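Local coordinates for protein phosphatidylinositol-specific phospholipase C (Listeria monocytogenes, PDB 2PLC) that belongs to the phospholipase C X-domain family of the TIM-barrel clan and acts as a single-chain bacterial enzyme, at residues P22-T27 / Q44-S49; Y60-A65 / I102-D107; L153-N158 / M173-P178; I182-N187 / L214-A219. One frame throughout, in Å; residues are numbered along the deposited sequence.

Interaction 1 (P22-T27 / Q44-S49); sequences PGTHDT and QTQTMS
CG of Gln46 stands anti to the carbonyl carbon (chi1 -51°), and a bend at chi2 (-66°) turns CD toward Thr24. The terminal amide then donates from NE2 to His25 O at 3.0 Å, with the acceptor nearly in the amide plane and the N-H...O angle at 158°. The flank of the same amide lies against Thr24, where NE2 comes within 3.5 Å of Thr24 CB and OE1 within 3.7 Å of Thr24 CG2. NE2 also donates to Met257 O, so this one nitrogen ties the turn at His25-Asp26 to the end of strand 253-257. Nearer the backbone, Gln46 CG rests 3.6 Å from Thr27 O.

Thr45 meets the turn from beside Gln46. Its OG1 lies 2.9 Å from Asp26 O, and its methyl CG2 approaches the His25 ring obliquely, 4.1 Å from ND1. The polar end of His25 is engaged by Asp258, to which ND1 is hydrogen-bonded, while Asp26 CB lies over the centre of one ring face. The contact thus joins the loop between helices 40-43 and 50-55 to the C-terminal end of strand 20-24, the end of the barrel that carries the active site in TIM-barrel enzymes.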
loop_
_atom_site.group_PDB
_atom_site.type_symbol
_atom_site.label_atom_id
_atom_site.label_comp_id
_atom_site.label_asym_id
_atom_site.label_seq_id
_atom_site.Cartn_x
_atom_site.Cartn_y
_atom_site.Cartn_z
ATOM N N PRO A 22 4.749 -6.798 -0.400
ATOM C CA PRO A 22 3.636 -7.014 -1.336
ATOM C C PRO A 22 2.536 -6.019 -0.968
ATOM O O PRO A 22 2.229 -5.843 0.216
ATOM C CB PRO A 22 3.161 -8.437 -1.006
ATOM C CG PRO A 22 4.227 -9.015 -0.099
ATOM C CD PRO A 22 4.745 -7.830 0.648
ATOM N N GLY A 23 1.946 -5.373 -1.968
ATOM C CA GLY A 23 0.882 -4.418 -1.703
ATOM C C GLY A 23 -0.204 -4.532 -2.748
ATOM O O GLY A 23 -0.015 -5.196 -3.762
ATOM N N THR A 24 -1.344 -3.898 -2.504
ATOM C CA THR A 24 -2.451 -3.930 -3.451
ATOM C C THR A 24 -2.840 -2.517 -3.890
ATOM O O THR A 24 -2.798 -1.568 -3.097
ATOM C CB THR A 24 -3.692 -4.600 -2.847
ATOM O OG1 THR A 24 -3.946 -4.040 -1.553
ATOM C CG2 THR A 24 -3.503 -6.098 -2.731
ATOM N N HIS A 25 -3.178 -2.383 -5.169
ATOM C CA HIS A 25 -3.600 -1.107 -5.730
ATOM C C HIS A 25 -5.118 -1.062 -5.606
ATOM O O HIS A 25 -5.791 -2.052 -5.903
ATOM C CB HIS A 25 -3.178 -1.012 -7.200
ATOM C CG HIS A 25 -3.856 0.084 -7.960
ATOM N ND1 HIS A 25 -4.702 -0.161 -9.019
ATOM C CD2 HIS A 25 -3.814 1.429 -7.816
ATOM C CE1 HIS A 25 -5.151 0.984 -9.497
ATOM N NE2 HIS A 25 -4.627 1.965 -8.785
ATOM N N ASP A 26 -5.644 0.067 -5.130
ATOM C CA ASP A 26 -7.085 0.252 -4.946
ATOM C C ASP A 26 -7.672 -0.946 -4.191
ATOM O O ASP A 26 -8.605 -1.618 -4.641
ATOM C CB ASP A 26 -7.769 0.434 -6.298
ATOM C CG ASP A 26 -8.993 1.315 -6.220
ATOM O OD1 ASP A 26 -9.473 1.640 -5.107
ATOM O OD2 ASP A 26 -9.468 1.692 -7.301
ATOM N N THR A 27 -7.077 -1.186 -3.033
ATOM C CA THR A 27 -7.410 -2.265 -2.124
ATOM C C THR A 27 -8.882 -2.656 -1.976
ATOM O O THR A 27 -9.210 -3.843 -2.004
ATOM C CB THR A 27 -6.850 -1.934 -0.733
ATOM O OG1 THR A 27 -5.444 -1.649 -0.843
ATOM C CG2 THR A 27 -7.079 -3.098 0.238
ATOM N N GLN A 44 -13.009 -2.917 -11.178
ATOM C CA GLN A 44 -12.453 -3.924 -10.276
ATOM C C GLN A 44 -10.930 -4.095 -10.334
ATOM O O GLN A 44 -10.341 -4.134 -11.412
ATOM C CB GLN A 44 -13.137 -5.267 -10.518
ATOM C CG GLN A 44 -12.775 -6.334 -9.508
ATOM C CD GLN A 44 -13.299 -7.696 -9.897
ATOM O OE1 GLN A 44 -13.485 -7.983 -11.078
ATOM N NE2 GLN A 44 -13.532 -8.546 -8.908
ATOM N N THR A 45 -10.303 -4.209 -9.164
ATOM C CA THR A 45 -8.853 -4.404 -9.083
ATOM C C THR A 45 -8.453 -5.559 -8.162
ATOM O O THR A 45 -7.296 -5.982 -8.166
ATOM C CB THR A 45 -8.145 -3.155 -8.573
ATOM O OG1 THR A 45 -8.676 -2.814 -7.289
ATOM C CG2 THR A 45 -8.344 -1.995 -9.538
ATOM N N GLN A 46 -9.407 -6.055 -7.371
ATOM C CA GLN A 46 -9.143 -7.149 -6.435
ATOM C C GLN A 46 -10.296 -8.158 -6.357
ATOM O O GLN A 46 -11.420 -7.877 -6.770
ATOM C CB GLN A 46 -8.898 -6.592 -5.024
ATOM C CG GLN A 46 -7.861 -5.481 -4.917
ATOM C CD GLN A 46 -6.454 -5.944 -5.258
ATOM O OE1 GLN A 46 -6.126 -7.116 -5.102
ATOM N NE2 GLN A 46 -5.618 -5.020 -5.724
ATOM N N THR A 47 -10.001 -9.341 -5.827
ATOM C CA THR A 47 -11.013 -10.376 -5.639
ATOM C C THR A 47 -11.093 -10.720 -4.153
ATOM O O THR A 47 -12.139 -11.136 -3.664
ATOM C CB THR A 47 -10.711 -11.656 -6.442
ATOM O OG1 THR A 47 -9.412 -12.147 -6.098
ATOM C CG2 THR A 47 -10.789 -11.381 -7.930
ATOM N N MET A 48 -9.974 -10.551 -3.449
ATOM C CA MET A 48 -9.903 -10.815 -2.013
ATOM C C MET A 48 -10.377 -9.611 -1.220
ATOM O O MET A 48 -10.155 -8.473 -1.626
ATOM C CB MET A 48 -8.467 -11.149 -1.581
ATOM C CG MET A 48 -7.975 -12.534 -1.990
ATOM S SD MET A 48 -6.278 -12.870 -1.427
ATOM C CE MET A 48 -5.350 -11.676 -2.420
ATOM N N SER A 49 -11.060 -9.860 -0.106
ATOM C CA SER A 49 -11.526 -8.774 0.747
ATOM C C SER A 49 -10.308 -8.247 1.502
ATOM O O SER A 49 -9.250 -8.891 1.507
ATOM C CB SER A 49 -12.593 -9.259 1.740
ATOM O OG SER A 49 -12.049 -10.162 2.682
#

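Interaction 2 (Y60-A65 / I102-D107); sequences YIDIRA and IMRLKD
Ile61 and Met103 meet on one face of the strand pair, Ile61 CG1 lying 3.8 Å from Met103 CG, the two side chains passing at a slant. Ile63 joins them on that face, its CG1 also directed to Met103 CG. On the other face the Tyr60 ring crosses Ile102 at about a right angle, CD1 against CG2 at 3.8 Å, and farther out the phenol oxygen OH sits 3.5 Å from Arg104 CB.

Between the faces five backbone hydrogen bonds alternate from strand to strand, beginning with Ile61 N to Ile102 O and ending with Ala65 N to Lys106 O.

The polar edge grows from the Tyr60 face. CG of Arg104 is anti to the backbone N (chi1 173°) and the side chain runs straight on, beside Asp62, with carboxylate and guanidinium planes only 6° apart. The carboxylate is well out of the guanidinium plane, so the long salt bridge from Asp62 OD2 to Arg104 NH1, 3.8 Å, is a matter of charge alone. A water links NH1, Tyr60 OH and, weakly, Asp62 OD2. Arg64 holds Asp62 side-on, NE to OD1 at 2.7 Å and NH2 to OD2 at 2.9 Å. The Asp62 carboxylate, shared by both arginines, probably offsets the repulsion between Arg64 NH2 and Arg104 NH1, 4.2 Å apart. Arg104 has its strongest partner in Glu157, on strand 152-157. The face with Tyr60, Asp62 and Arg104 turns to the barrel interior, while Ala65 and Leu105 of the other pack on helix 114-125, as in a TIM-barrel wall.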
loop_
_atom_site.group_PDB
_atom_site.type_symbol
_atom_site.label_atom_id
_atom_site.label_comp_id
_atom_site.label_asym_id
_atom_site.label_seq_id
_atom_site.Cartn_x
_atom_site.Cartn_y
_atom_site.Cartn_z
ATOM N N TYR A 60 0.786 -3.528 2.404
ATOM C CA TYR A 60 0.626 -2.172 1.914
ATOM C C TYR A 60 -0.769 -2.105 1.330
ATOM O O TYR A 60 -1.138 -2.945 0.504
ATOM C CB TYR A 60 1.652 -1.850 0.822
ATOM C CG TYR A 60 1.331 -0.579 0.063
ATOM C CD1 TYR A 60 1.754 0.658 0.529
ATOM C CD2 TYR A 60 0.561 -0.617 -1.099
ATOM C CE1 TYR A 60 1.418 1.833 -0.136
ATOM C CE2 TYR A 60 0.218 0.547 -1.773
ATOM C CZ TYR A 60 0.651 1.767 -1.283
ATOM O OH TYR A 60 0.314 2.921 -1.945
ATOM N N ILE A 61 -1.558 -1.136 1.782
ATOM C CA ILE A 61 -2.911 -0.982 1.260
ATOM C C ILE A 61 -3.121 0.423 0.730
ATOM O O ILE A 61 -2.467 1.370 1.159
ATOM C CB ILE A 61 -3.994 -1.370 2.290
ATOM C CG1 ILE A 61 -3.875 -0.525 3.554
ATOM C CG2 ILE A 61 -3.871 -2.846 2.630
ATOM C CD1 ILE A 61 -4.908 -0.873 4.611
ATOM N N ASP A 62 -4.021 0.535 -0.235
ATOM C CA ASP A 62 -4.316 1.791 -0.904
ATOM C C ASP A 62 -5.810 2.074 -0.710
ATOM O O ASP A 62 -6.659 1.479 -1.374
ATOM C CB ASP A 62 -3.951 1.599 -2.376
ATOM C CG ASP A 62 -4.267 2.788 -3.235
ATOM O OD1 ASP A 62 -4.692 3.843 -2.714
ATOM O OD2 ASP A 62 -4.077 2.653 -4.464
ATOM N N ILE A 63 -6.114 2.984 0.210
ATOM C CA ILE A 63 -7.490 3.337 0.550
ATOM C C ILE A 63 -7.898 4.714 0.037
ATOM O O ILE A 63 -7.252 5.716 0.335
ATOM C CB ILE A 63 -7.688 3.285 2.082
ATOM C CG1 ILE A 63 -7.189 1.943 2.638
ATOM C CG2 ILE A 63 -9.158 3.499 2.448
ATOM C CD1 ILE A 63 -7.938 0.736 2.130
ATOM N N ARG A 64 -8.985 4.757 -0.730
ATOM C CA ARG A 64 -9.485 6.011 -1.293
ATOM C C ARG A 64 -10.821 6.340 -0.628
ATOM O O ARG A 64 -11.738 5.515 -0.638
ATOM C CB ARG A 64 -9.703 5.864 -2.799
ATOM C CG ARG A 64 -8.690 4.990 -3.527
ATOM C CD ARG A 64 -7.369 5.688 -3.732
ATOM N NE ARG A 64 -6.449 4.884 -4.539
ATOM C CZ ARG A 64 -6.336 4.965 -5.862
ATOM N NH1 ARG A 64 -7.093 5.814 -6.545
ATOM N NH2 ARG A 64 -5.442 4.225 -6.504
ATOM N N ALA A 65 -10.942 7.552 -0.087
ATOM C CA ALA A 65 -12.168 7.967 0.595
ATOM C C ALA A 65 -12.590 9.404 0.298
ATOM O O ALA A 65 -11.823 10.184 -0.263
ATOM C CB ALA A 65 -12.002 7.784 2.105
ATOM N N ILE A 102 1.435 -0.443 5.929
ATOM C CA ILE A 102 1.678 0.848 5.311
ATOM C C ILE A 102 0.375 1.153 4.592
ATOM O O ILE A 102 -0.102 0.347 3.799
ATOM C CB ILE A 102 2.842 0.778 4.320
ATOM C CG1 ILE A 102 4.083 0.232 5.032
ATOM C CG2 ILE A 102 3.111 2.164 3.732
ATOM C CD1 ILE A 102 5.220 -0.098 4.110
ATOM N N MET A 103 -0.200 2.316 4.878
ATOM C CA MET A 103 -1.472 2.683 4.297
ATOM C C MET A 103 -1.529 4.037 3.626
ATOM O O MET A 103 -1.298 5.072 4.247
ATOM C CB MET A 103 -2.554 2.602 5.376
ATOM C CG MET A 103 -3.929 3.052 4.922
ATOM S SD MET A 103 -5.121 2.964 6.258
ATOM C CE MET A 103 -5.462 4.681 6.507
ATOM N N ARG A 104 -1.865 4.017 2.342
ATOM C CA ARG A 104 -2.014 5.232 1.569
ATOM C C ARG A 104 -3.475 5.631 1.721
ATOM O O ARG A 104 -4.371 4.833 1.447
ATOM C CB ARG A 104 -1.712 4.955 0.100
ATOM C CG ARG A 104 -1.993 6.118 -0.817
ATOM C CD ARG A 104 -1.943 5.687 -2.266
ATOM N NE ARG A 104 -2.173 6.803 -3.178
ATOM C CZ ARG A 104 -2.064 6.718 -4.501
ATOM N NH1 ARG A 104 -1.737 5.568 -5.067
ATOM N NH2 ARG A 104 -2.235 7.794 -5.256
ATOM N N LEU A 105 -3.710 6.828 2.241
ATOM C CA LEU A 105 -5.065 7.324 2.417
ATOM C C LEU A 105 -5.206 8.516 1.493
ATOM O O LEU A 105 -4.600 9.560 1.712
ATOM C CB LEU A 105 -5.317 7.725 3.872
ATOM C CG LEU A 105 -6.675 8.367 4.176
ATOM C CD1 LEU A 105 -7.805 7.448 3.743
ATOM C CD2 LEU A 105 -6.773 8.673 5.659
ATOM N N LYS A 106 -6.006 8.342 0.449
ATOM C CA LYS A 106 -6.205 9.381 -0.546
ATOM C C LYS A 106 -7.575 10.055 -0.509
ATOM O O LYS A 106 -8.600 9.406 -0.300
ATOM C CB LYS A 106 -5.969 8.791 -1.932
ATOM C CG LYS A 106 -5.959 9.807 -3.042
ATOM C CD LYS A 106 -5.846 9.138 -4.398
ATOM C CE LYS A 106 -5.620 10.174 -5.487
ATOM N NZ LYS A 106 -6.651 11.251 -5.435
ATOM N N ASP A 107 -7.561 11.374 -0.691
ATOM C CA ASP A 107 -8.765 12.197 -0.740
ATOM C C ASP A 107 -9.241 12.029 -2.183
ATOM O O ASP A 107 -8.665 12.603 -3.109
ATOM C CB ASP A 107 -8.390 13.660 -0.459
ATOM C CG ASP A 107 -9.593 14.604 -0.436
ATOM O OD1 ASP A 107 -10.734 14.169 -0.717
ATOM O OD2 ASP A 107 -9.381 15.802 -0.132
HETATM O O HOH W 1 -1.089 2.784 -4.470
#

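Interaction 3 (L153-N158 / M173-P178); sequences LLLSEN and MQFGAP
Phe175 leans on strand 152-157 from its CB outward. CB lies 3.3 Å from Ser156 O, the carbonyl that also accepts the Phe175 backbone N at 2.8 Å. CG is anti to the backbone N (chi1 -179°) and 4.0 Å from Glu157 OE1, and the ring beyond it lies alongside Glu157. CD1 meets Leu155 CB at the ring edge. On the other flank CD2 is 3.5 Å from Glu157 OE1, which lies over one face, and CE2 is 3.6 Å from the same oxygen; carboxylate and ring planes are 15° apart. At the tip, CZ packs on Ile182 of strand 180-183. Glu157 OE1 is bound in a salt bridge by Arg104, which also makes a cation-pi contact with Phe175, and this cation probably offsets the unfavourable placing of a carboxylate over a pi face.

Strands 152-157 and 169-174 are parallel neighbours in the TIM-barrel fold, and 169-174 gives way to a type II beta turn from Gln174 to Ala177.

Before that turn, Met173 N donates to Leu154 O at 2.9 Å and Ser156 N to Met173 O at 3.0 Å. A water bridges Ser156 OG to Met173 O. Leu155 CD2 packs 3.6 Å from Met173 CG, and Met173 CE reaches Leu153 CD1.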
loop_
_atom_site.group_PDB
_atom_site.type_symbol
_atom_site.label_atom_id
_atom_site.label_comp_id
_atom_site.label_asym_id
_atom_site.label_seq_id
_atom_site.Cartn_x
_atom_site.Cartn_y
_atom_site.Cartn_z
ATOM N N LEU A 153 1.663 2.710 9.297
ATOM C CA LEU A 153 2.481 3.806 8.802
ATOM C C LEU A 153 1.588 4.496 7.773
ATOM O O LEU A 153 1.388 3.983 6.680
ATOM C CB LEU A 153 3.764 3.288 8.140
ATOM C CG LEU A 153 4.612 4.386 7.485
ATOM C CD1 LEU A 153 4.865 5.515 8.481
ATOM C CD2 LEU A 153 5.917 3.821 6.977
ATOM N N LEU A 154 1.035 5.645 8.135
ATOM C CA LEU A 154 0.139 6.386 7.249
ATOM C C LEU A 154 0.835 7.247 6.197
ATOM O O LEU A 154 1.787 7.963 6.494
ATOM C CB LEU A 154 -0.798 7.269 8.085
ATOM C CG LEU A 154 -1.873 8.088 7.363
ATOM C CD1 LEU A 154 -2.905 7.161 6.759
ATOM C CD2 LEU A 154 -2.549 9.042 8.338
ATOM N N LEU A 155 0.351 7.169 4.961
ATOM C CA LEU A 155 0.885 7.976 3.869
ATOM C C LEU A 155 -0.296 8.799 3.378
ATOM O O LEU A 155 -1.127 8.308 2.616
ATOM C CB LEU A 155 1.432 7.096 2.741
ATOM C CG LEU A 155 2.625 6.200 3.074
ATOM C CD1 LEU A 155 3.033 5.404 1.846
ATOM C CD2 LEU A 155 3.783 7.049 3.559
ATOM N N SER A 156 -0.400 10.029 3.876
ATOM C CA SER A 156 -1.501 10.924 3.520
ATOM C C SER A 156 -1.371 11.618 2.179
ATOM O O SER A 156 -0.332 12.188 1.857
ATOM C CB SER A 156 -1.706 11.987 4.599
ATOM O OG SER A 156 -2.135 11.403 5.811
ATOM N N GLU A 157 -2.468 11.613 1.431
ATOM C CA GLU A 157 -2.525 12.259 0.131
ATOM C C GLU A 157 -3.814 13.062 0.036
ATOM O O GLU A 157 -4.912 12.499 -0.009
ATOM C CB GLU A 157 -2.478 11.225 -0.992
ATOM C CG GLU A 157 -2.532 11.831 -2.383
ATOM C CD GLU A 157 -2.363 10.805 -3.486
ATOM O OE1 GLU A 157 -2.400 9.593 -3.196
ATOM O OE2 GLU A 157 -2.191 11.213 -4.654
ATOM N N ASN A 158 -3.676 14.381 0.041
ATOM C CA ASN A 158 -4.824 15.266 -0.061
ATOM C C ASN A 158 -4.440 16.655 -0.547
ATOM O O ASN A 158 -3.288 16.903 -0.912
ATOM C CB ASN A 158 -5.600 15.335 1.266
ATOM C CG ASN A 158 -4.712 15.640 2.460
ATOM O OD1 ASN A 158 -5.042 15.284 3.591
ATOM N ND2 ASN A 158 -3.587 16.303 2.217
ATOM N N MET A 173 3.452 10.083 7.571
ATOM C CA MET A 173 4.054 11.065 6.676
ATOM C C MET A 173 3.204 11.339 5.436
ATOM O O MET A 173 2.165 10.717 5.222
ATOM C CB MET A 173 5.468 10.612 6.272
ATOM C CG MET A 173 5.580 9.120 5.966
ATOM S SD MET A 173 7.266 8.502 5.750
ATOM C CE MET A 173 7.841 8.426 7.442
ATOM N N GLN A 174 3.664 12.284 4.629
ATOM C CA GLN A 174 2.981 12.681 3.408
ATOM C C GLN A 174 3.312 11.758 2.232
ATOM O O GLN A 174 4.468 11.378 2.031
ATOM C CB GLN A 174 3.383 14.111 3.054
ATOM C CG GLN A 174 2.734 14.651 1.801
ATOM C CD GLN A 174 3.628 15.624 1.062
ATOM O OE1 GLN A 174 4.587 16.166 1.627
ATOM N NE2 GLN A 174 3.333 15.840 -0.216
ATOM N N PHE A 175 2.287 11.395 1.465
ATOM C CA PHE A 175 2.465 10.549 0.294
ATOM C C PHE A 175 3.160 11.429 -0.731
ATOM O O PHE A 175 2.704 12.538 -1.006
ATOM C CB PHE A 175 1.106 10.095 -0.248
ATOM C CG PHE A 175 1.196 9.202 -1.456
ATOM C CD1 PHE A 175 1.430 7.840 -1.316
ATOM C CD2 PHE A 175 1.036 9.721 -2.737
ATOM C CE1 PHE A 175 1.504 7.008 -2.433
ATOM C CE2 PHE A 175 1.108 8.895 -3.860
ATOM C CZ PHE A 175 1.342 7.537 -3.705
ATOM N N GLY A 176 4.267 10.947 -1.281
ATOM C CA GLY A 176 4.993 11.734 -2.265
ATOM C C GLY A 176 6.099 12.584 -1.662
ATOM O O GLY A 176 6.660 13.446 -2.338
ATOM N N ALA A 177 6.406 12.352 -0.387
ATOM C CA ALA A 177 7.460 13.088 0.306
ATOM C C ALA A 177 8.808 12.772 -0.348
ATOM O O ALA A 177 8.937 11.779 -1.067
ATOM C CB ALA A 177 7.476 12.709 1.786
ATOM N N PRO A 178 9.833 13.610 -0.106
ATOM C CA PRO A 178 11.173 13.422 -0.675
ATOM C C PRO A 178 11.826 12.074 -0.392
ATOM O O PRO A 178 12.702 11.642 -1.145
ATOM C CB PRO A 178 11.966 14.561 -0.044
ATOM C CG PRO A 178 10.946 15.628 0.090
ATOM C CD PRO A 178 9.776 14.871 0.654
HETATM O O HOH W 2 0.210 11.632 7.179
#

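Interaction 4 (I182-N187 / L214-A219); sequences IQDDYN and LNHISA
Gln183 O is gripped by two nitrogens of one residue, His216. The backbone N donates to it at 3.0 Å within the carbonyl plane, while the ring ND1 donates at 2.9 Å from above that plane. The oxygen itself lies at the edge of the imidazole, in the ring plane. Chi1 of -72° sets CG anti to the carbonyl carbon, beside the His216 backbone N; chi2 of 88° then turns ND1 toward the same oxygen. The paired hydrogen bonds should fix the ring's rotation.

Over a face of the same ring lies Asp184 OD1, 3.6 Å from His216 CG and displaced toward the rim, with carboxylate and ring planes 31° apart. Two waters lie within hydrogen-bonding distance of this oxygen, one also near Ser218 O and the other near Ser218 OG.

Strands 180-183 and 212-216, joined through helix 191-207, form a beta-alpha-beta crossover, the repeating connection of TIM-barrel folds. Their parallel pairing continues upstream of His216, where Gln183 N donates to Leu214 O at 3.0 Å with an almost straight N-H...O angle. Ile182 and Leu214 lie side by side on one face of the sheet, pointing the same way, CG1 to CB at 4.2 Å. Past the strands the two segments stay close, and Ala219 CB rests 3.7 Å from Tyr186 O. From helix 191-207, Lys194 NZ donates to Asp185 O and His216 O, while Asn215 ND2 donates to Ile198 O.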
loop_
_atom_site.group_PDB
_atom_site.type_symbol
_atom_site.label_atom_id
_atom_site.label_comp_id
_atom_site.label_asym_id
_atom_site.label_seq_id
_atom_site.Cartn_x
_atom_site.Cartn_y
_atom_site.Cartn_z
ATOM N N ILE A 182 8.297 7.081 -6.344
ATOM C CA ILE A 182 7.073 6.504 -6.895
ATOM C C ILE A 182 7.035 6.232 -8.405
ATOM O O ILE A 182 7.305 7.114 -9.223
ATOM C CB ILE A 182 5.841 7.375 -6.515
ATOM C CG1 ILE A 182 5.785 7.566 -4.998
ATOM C CG2 ILE A 182 4.542 6.718 -7.002
ATOM C CD1 ILE A 182 4.700 8.496 -4.538
ATOM N N GLN A 183 6.716 4.991 -8.756
ATOM C CA GLN A 183 6.569 4.600 -10.150
ATOM C C GLN A 183 5.074 4.325 -10.285
ATOM O O GLN A 183 4.559 3.347 -9.741
ATOM C CB GLN A 183 7.385 3.345 -10.478
ATOM C CG GLN A 183 7.315 2.911 -11.951
ATOM C CD GLN A 183 6.100 2.049 -12.273
ATOM O OE1 GLN A 183 6.056 0.872 -11.928
ATOM N NE2 GLN A 183 5.113 2.634 -12.946
ATOM N N ASP A 184 4.375 5.227 -10.963
ATOM C CA ASP A 184 2.942 5.092 -11.148
ATOM C C ASP A 184 2.519 5.451 -12.565
ATOM O O ASP A 184 1.663 6.314 -12.773
ATOM C CB ASP A 184 2.202 5.963 -10.132
ATOM C CG ASP A 184 0.716 5.653 -10.058
ATOM O OD1 ASP A 184 0.300 4.551 -10.466
ATOM O OD2 ASP A 184 -0.037 6.519 -9.575
ATOM N N ASP A 185 3.141 4.800 -13.540
ATOM C CA ASP A 185 2.803 5.019 -14.941
ATOM C C ASP A 185 1.601 4.111 -15.240
ATOM O O ASP A 185 1.751 2.981 -15.727
ATOM C CB ASP A 185 3.999 4.661 -15.828
ATOM C CG ASP A 185 3.697 4.807 -17.306
ATOM O OD1 ASP A 185 2.894 5.687 -17.680
ATOM O OD2 ASP A 185 4.263 4.032 -18.103
ATOM N N TYR A 186 0.410 4.605 -14.920
ATOM C CA TYR A 186 -0.818 3.835 -15.113
ATOM C C TYR A 186 -1.549 4.109 -16.430
ATOM O O TYR A 186 -2.280 3.246 -16.921
ATOM C CB TYR A 186 -1.785 4.106 -13.955
ATOM C CG TYR A 186 -2.294 5.528 -13.937
ATOM C CD1 TYR A 186 -1.569 6.543 -13.312
ATOM C CD2 TYR A 186 -3.479 5.871 -14.592
ATOM C CE1 TYR A 186 -2.010 7.870 -13.343
ATOM C CE2 TYR A 186 -3.928 7.195 -14.632
ATOM C CZ TYR A 186 -3.189 8.189 -14.006
ATOM O OH TYR A 186 -3.627 9.496 -14.057
ATOM N N ASN A 187 -1.349 5.302 -16.987
ATOM C CA ASN A 187 -2.032 5.717 -18.215
ATOM C C ASN A 187 -1.696 4.978 -19.515
ATOM O O ASN A 187 -0.894 5.440 -20.325
ATOM C CB ASN A 187 -1.886 7.230 -18.409
ATOM C CG ASN A 187 -3.008 7.828 -19.242
ATOM O OD1 ASN A 187 -4.071 7.226 -19.408
ATOM N ND2 ASN A 187 -2.778 9.029 -19.760
ATOM N N LEU A 214 7.675 2.902 -4.081
ATOM C CA LEU A 214 6.316 2.440 -4.343
ATOM C C LEU A 214 6.300 2.078 -5.828
ATOM O O LEU A 214 6.194 2.943 -6.690
ATOM C CB LEU A 214 5.294 3.542 -4.035
ATOM C CG LEU A 214 4.977 3.952 -2.586
ATOM C CD1 LEU A 214 4.352 2.799 -1.853
ATOM C CD2 LEU A 214 6.209 4.433 -1.846
ATOM N N ASN A 215 6.439 0.791 -6.110
ATOM C CA ASN A 215 6.493 0.281 -7.476
ATOM C C ASN A 215 5.150 -0.302 -7.951
ATOM O O ASN A 215 4.820 -1.446 -7.649
ATOM C CB ASN A 215 7.590 -0.792 -7.524
ATOM C CG ASN A 215 8.123 -1.046 -8.919
ATOM O OD1 ASN A 215 7.619 -0.515 -9.912
ATOM N ND2 ASN A 215 9.163 -1.864 -8.999
ATOM N N HIS A 216 4.385 0.483 -8.708
ATOM C CA HIS A 216 3.092 0.032 -9.220
ATOM C C HIS A 216 3.157 -0.915 -10.410
ATOM O O HIS A 216 3.653 -0.557 -11.479
ATOM C CB HIS A 216 2.213 1.225 -9.599
ATOM C CG HIS A 216 1.687 1.980 -8.420
ATOM N ND1 HIS A 216 2.379 3.013 -7.830
ATOM C CD2 HIS A 216 0.548 1.831 -7.702
ATOM C CE1 HIS A 216 1.691 3.467 -6.798
ATOM N NE2 HIS A 216 0.576 2.767 -6.698
ATOM N N ILE A 217 2.650 -2.124 -10.216
ATOM C CA ILE A 217 2.589 -3.117 -11.279
ATOM C C ILE A 217 1.286 -2.838 -12.065
ATOM O O ILE A 217 1.177 -3.143 -13.254
ATOM C CB ILE A 217 2.509 -4.555 -10.696
ATOM C CG1 ILE A 217 3.591 -4.777 -9.636
ATOM C CG2 ILE A 217 2.594 -5.588 -11.802
ATOM C CD1 ILE A 217 4.983 -4.747 -10.154
ATOM N N SER A 218 0.318 -2.218 -11.388
ATOM C CA SER A 218 -0.991 -1.888 -11.951
ATOM C C SER A 218 -1.029 -0.832 -13.063
ATOM O O SER A 218 -0.176 0.052 -13.135
ATOM C CB SER A 218 -1.928 -1.460 -10.820
ATOM O OG SER A 218 -1.319 -0.463 -10.013
ATOM N N ALA A 219 -2.061 -0.916 -13.900
ATOM C CA ALA A 219 -2.262 0.015 -15.007
ATOM C C ALA A 219 -3.672 -0.133 -15.591
ATOM O O ALA A 219 -4.361 -1.117 -15.320
ATOM C CB ALA A 219 -1.226 -0.227 -16.084
HETATM O O HOH W 3 0.868 2.691 -12.298
HETATM O O HOH W 4 -1.676 2.152 -10.789
#

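Overall arrangement
All four contacts are largely buried, though interaction 4 includes the exposed Tyr186. Interactions 2 and 3 share one sheet, their strands 101-107 and 152-157 being neighbours. Interactions 1 and 4 reach the four-stranded parallel sheet, interaction 1 through strand 20-24, which also borders strand 60-65, and interaction 4 through strands 180-183 and 212-216; they meet where His25 packs on Ser218. Interaction 1 also leans on interaction 2, with Thr27 OG1 and Asp26 N both bonded to Asp62. Regular backbone pairing runs the length of interaction 2, is shorter in 3 and 4, and gives way in interaction 1 to a side-chain amide gripping a turn. Interactions 3 and 4 touch through apolar packing.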